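Local coordinates for protein TRAP-type transporter, periplasmic component (Cupriavidus necator, PDB 4P8B) that binds (S)-2-acetolactate as the periplasmic solute-binding component of a TRAP-type transporter, probably delivering it to the membrane partners for uptake, at residues P103-L108 with A137-A142. Numbering follows the deposited sequence.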
loop_
_atom_site.group_PDB
_atom_site.type_symbol
_atom_site.label_atom_id
_atom_site.label_comp_id
_atom_site.label_asym_id
_atom_site.label_seq_id
_atom_site.Cartn_x
_atom_site.Cartn_y
_atom_site.Cartn_z
ATOM N N PRO A 103 6.520 4.313 9.544
ATOM C CA PRO A 103 6.979 4.748 10.875
ATOM C C PRO A 103 8.486 4.616 11.081
ATOM O O PRO A 103 9.063 5.415 11.824
ATOM C CB PRO A 103 6.199 3.833 11.835
ATOM C CG PRO A 103 4.989 3.476 11.078
ATOM C CD PRO A 103 5.414 3.340 9.648
ATOM N N GLN A 104 9.117 3.659 10.405
ATOM C CA GLN A 104 10.556 3.438 10.510
ATOM C C GLN A 104 11.366 4.094 9.397
ATOM O O GLN A 104 12.551 4.376 9.586
ATOM C CB GLN A 104 10.871 1.945 10.496
ATOM C CG GLN A 104 10.356 1.198 11.714
ATOM C CD GLN A 104 8.895 0.808 11.583
ATOM O OE1 GLN A 104 8.376 0.652 10.475
ATOM N NE2 GLN A 104 8.216 0.663 12.721
ATOM N N VAL A 105 10.746 4.307 8.240
ATOM C CA VAL A 105 11.444 4.846 7.077
ATOM C C VAL A 105 10.646 6.046 6.585
ATOM O O VAL A 105 9.695 5.892 5.812
ATOM C CB VAL A 105 11.573 3.801 5.961
ATOM C CG1 VAL A 105 12.473 4.341 4.830
ATOM C CG2 VAL A 105 12.124 2.483 6.520
ATOM N N ARG A 106 11.018 7.235 7.042
ATOM C CA ARG A 106 10.209 8.435 6.805
ATOM C C ARG A 106 9.975 8.722 5.327
ATOM O O ARG A 106 8.949 9.287 4.967
ATOM C CB ARG A 106 10.823 9.667 7.461
ATOM C CG ARG A 106 12.012 10.222 6.692
ATOM C CD ARG A 106 12.603 11.446 7.359
ATOM N NE ARG A 106 13.434 11.088 8.489
ATOM C CZ ARG A 106 14.629 10.507 8.377
ATOM N NH1 ARG A 106 15.117 10.198 7.181
ATOM N NH2 ARG A 106 15.335 10.217 9.462
ATOM N N GLU A 107 10.918 8.352 4.472
ATOM C CA GLU A 107 10.791 8.650 3.048
ATOM C C GLU A 107 9.609 7.929 2.416
ATOM O O GLU A 107 9.084 8.379 1.402
ATOM C CB GLU A 107 12.073 8.259 2.302
ATOM C CG GLU A 107 13.295 9.080 2.640
ATOM C CD GLU A 107 13.991 8.693 3.945
ATOM O OE1 GLU A 107 13.645 7.668 4.588
ATOM O OE2 GLU A 107 14.895 9.440 4.348
ATOM N N LEU A 108 9.162 6.820 3.015
ATOM C CA LEU A 108 8.047 6.092 2.453
ATOM C C LEU A 108 6.719 6.851 2.604
ATOM O O LEU A 108 5.757 6.524 1.926
ATOM C CB LEU A 108 7.949 4.681 3.049
ATOM C CG LEU A 108 9.138 3.772 2.760
ATOM C CD1 LEU A 108 8.922 2.447 3.444
ATOM C CD2 LEU A 108 9.319 3.565 1.265
ATOM N N ALA A 137 17.769 2.939 -2.278
ATOM C CA ALA A 137 19.074 3.166 -1.652
ATOM C C ALA A 137 18.925 3.388 -0.151
ATOM O O ALA A 137 19.739 2.880 0.639
ATOM C CB ALA A 137 19.783 4.350 -2.294
ATOM N N THR A 138 17.888 4.121 0.246
ATOM C CA THR A 138 17.642 4.387 1.651
ATOM C C THR A 138 17.323 3.078 2.381
ATOM O O THR A 138 17.812 2.819 3.488
ATOM C CB THR A 138 16.492 5.391 1.824
ATOM O OG1 THR A 138 16.897 6.687 1.341
ATOM C CG2 THR A 138 16.091 5.506 3.291
ATOM N N LEU A 139 16.504 2.234 1.764
ATOM C CA LEU A 139 16.154 0.960 2.376
ATOM C C LEU A 139 17.367 0.044 2.537
ATOM O O LEU A 139 17.551 -0.586 3.582
ATOM C CB LEU A 139 15.071 0.261 1.547
ATOM C CG LEU A 139 13.694 0.903 1.560
ATOM C CD1 LEU A 139 12.808 0.215 0.541
ATOM C CD2 LEU A 139 13.101 0.814 2.947
ATOM N N GLU A 140 18.199 -0.022 1.504
ATOM C CA GLU A 140 19.378 -0.876 1.526
ATOM C C GLU A 140 20.284 -0.485 2.695
ATOM O O GLU A 140 20.806 -1.346 3.412
ATOM C CB GLU A 140 20.111 -0.800 0.184
ATOM C CG GLU A 140 21.126 -1.918 -0.011
ATOM C CD GLU A 140 22.402 -1.683 0.768
ATOM O OE1 GLU A 140 22.729 -0.505 1.026
ATOM O OE2 GLU A 140 23.075 -2.677 1.124
ATOM N N LYS A 141 20.438 0.813 2.919
ATOM C CA LYS A 141 21.322 1.279 3.983
ATOM C C LYS A 141 20.753 0.894 5.335
ATOM O O LYS A 141 21.498 0.723 6.306
ATOM C CB LYS A 141 21.509 2.799 3.913
ATOM C CG LYS A 141 22.359 3.275 2.747
ATOM C CD LYS A 141 22.533 4.787 2.780
ATOM C CE LYS A 141 23.501 5.280 1.699
ATOM N NZ LYS A 141 22.856 5.347 0.349
ATOM N N ALA A 142 19.430 0.752 5.390
ATOM C CA ALA A 142 18.734 0.426 6.631
ATOM C C ALA A 142 18.749 -1.059 6.973
ATOM O O ALA A 142 18.198 -1.460 7.997
ATOM C CB ALA A 142 17.296 0.920 6.555
#
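Val105 and Leu139 form the apolar part of this contact between the loop after helix 98-101 and the last turn of helix 130-141. Both are buried. CD2 of Leu139 reaches both branches of the valine, lying 4.0 Å from Val105 CG1 and 4.1 Å from Val105 CG2, and the two side chains meet at about a right angle. Val105 CG1 stands anti to its own backbone nitrogen (chi1 -173°), a setting that also brings it within 4.1 Å of Thr138 CG2. Phe83 of helix 82-88 touches both Val105 and Leu139, and Leu139 continues onto Pro146 of strand 144-154.

The second kind of contact joins a carboxylate to a methyl group. Glu107 OE1 lies 3.5 Å from Thr138 CG2, a van der Waals approach without a hydrogen bond. With chi1 at -68° the threonine sets CG2 anti to the backbone nitrogen and facing the glutamate, while OG1 makes a weak hydrogen bond to Ser134 O in its own helix. The glutamate's OE2 is paired with Arg106: NH1 of Arg106 is 2.9 Å from Glu107 OE2, which sits at the edge of the guanidinium and in its plane. As a hydrogen bond this salt bridge between sequence neighbours is weak, the N-H...O angle being 125°.

No hydrogen bond spans the two segments, and 191 Å² is buried between them, both sides summed. The arrangement is loop-against-helix packing beside helix 82-88 and strand 144-154 in the family 7 (PBP-clan) solute-binding fold, with the side chain of Val105 about 10 Å from that of the acetolactate-binding Asn100.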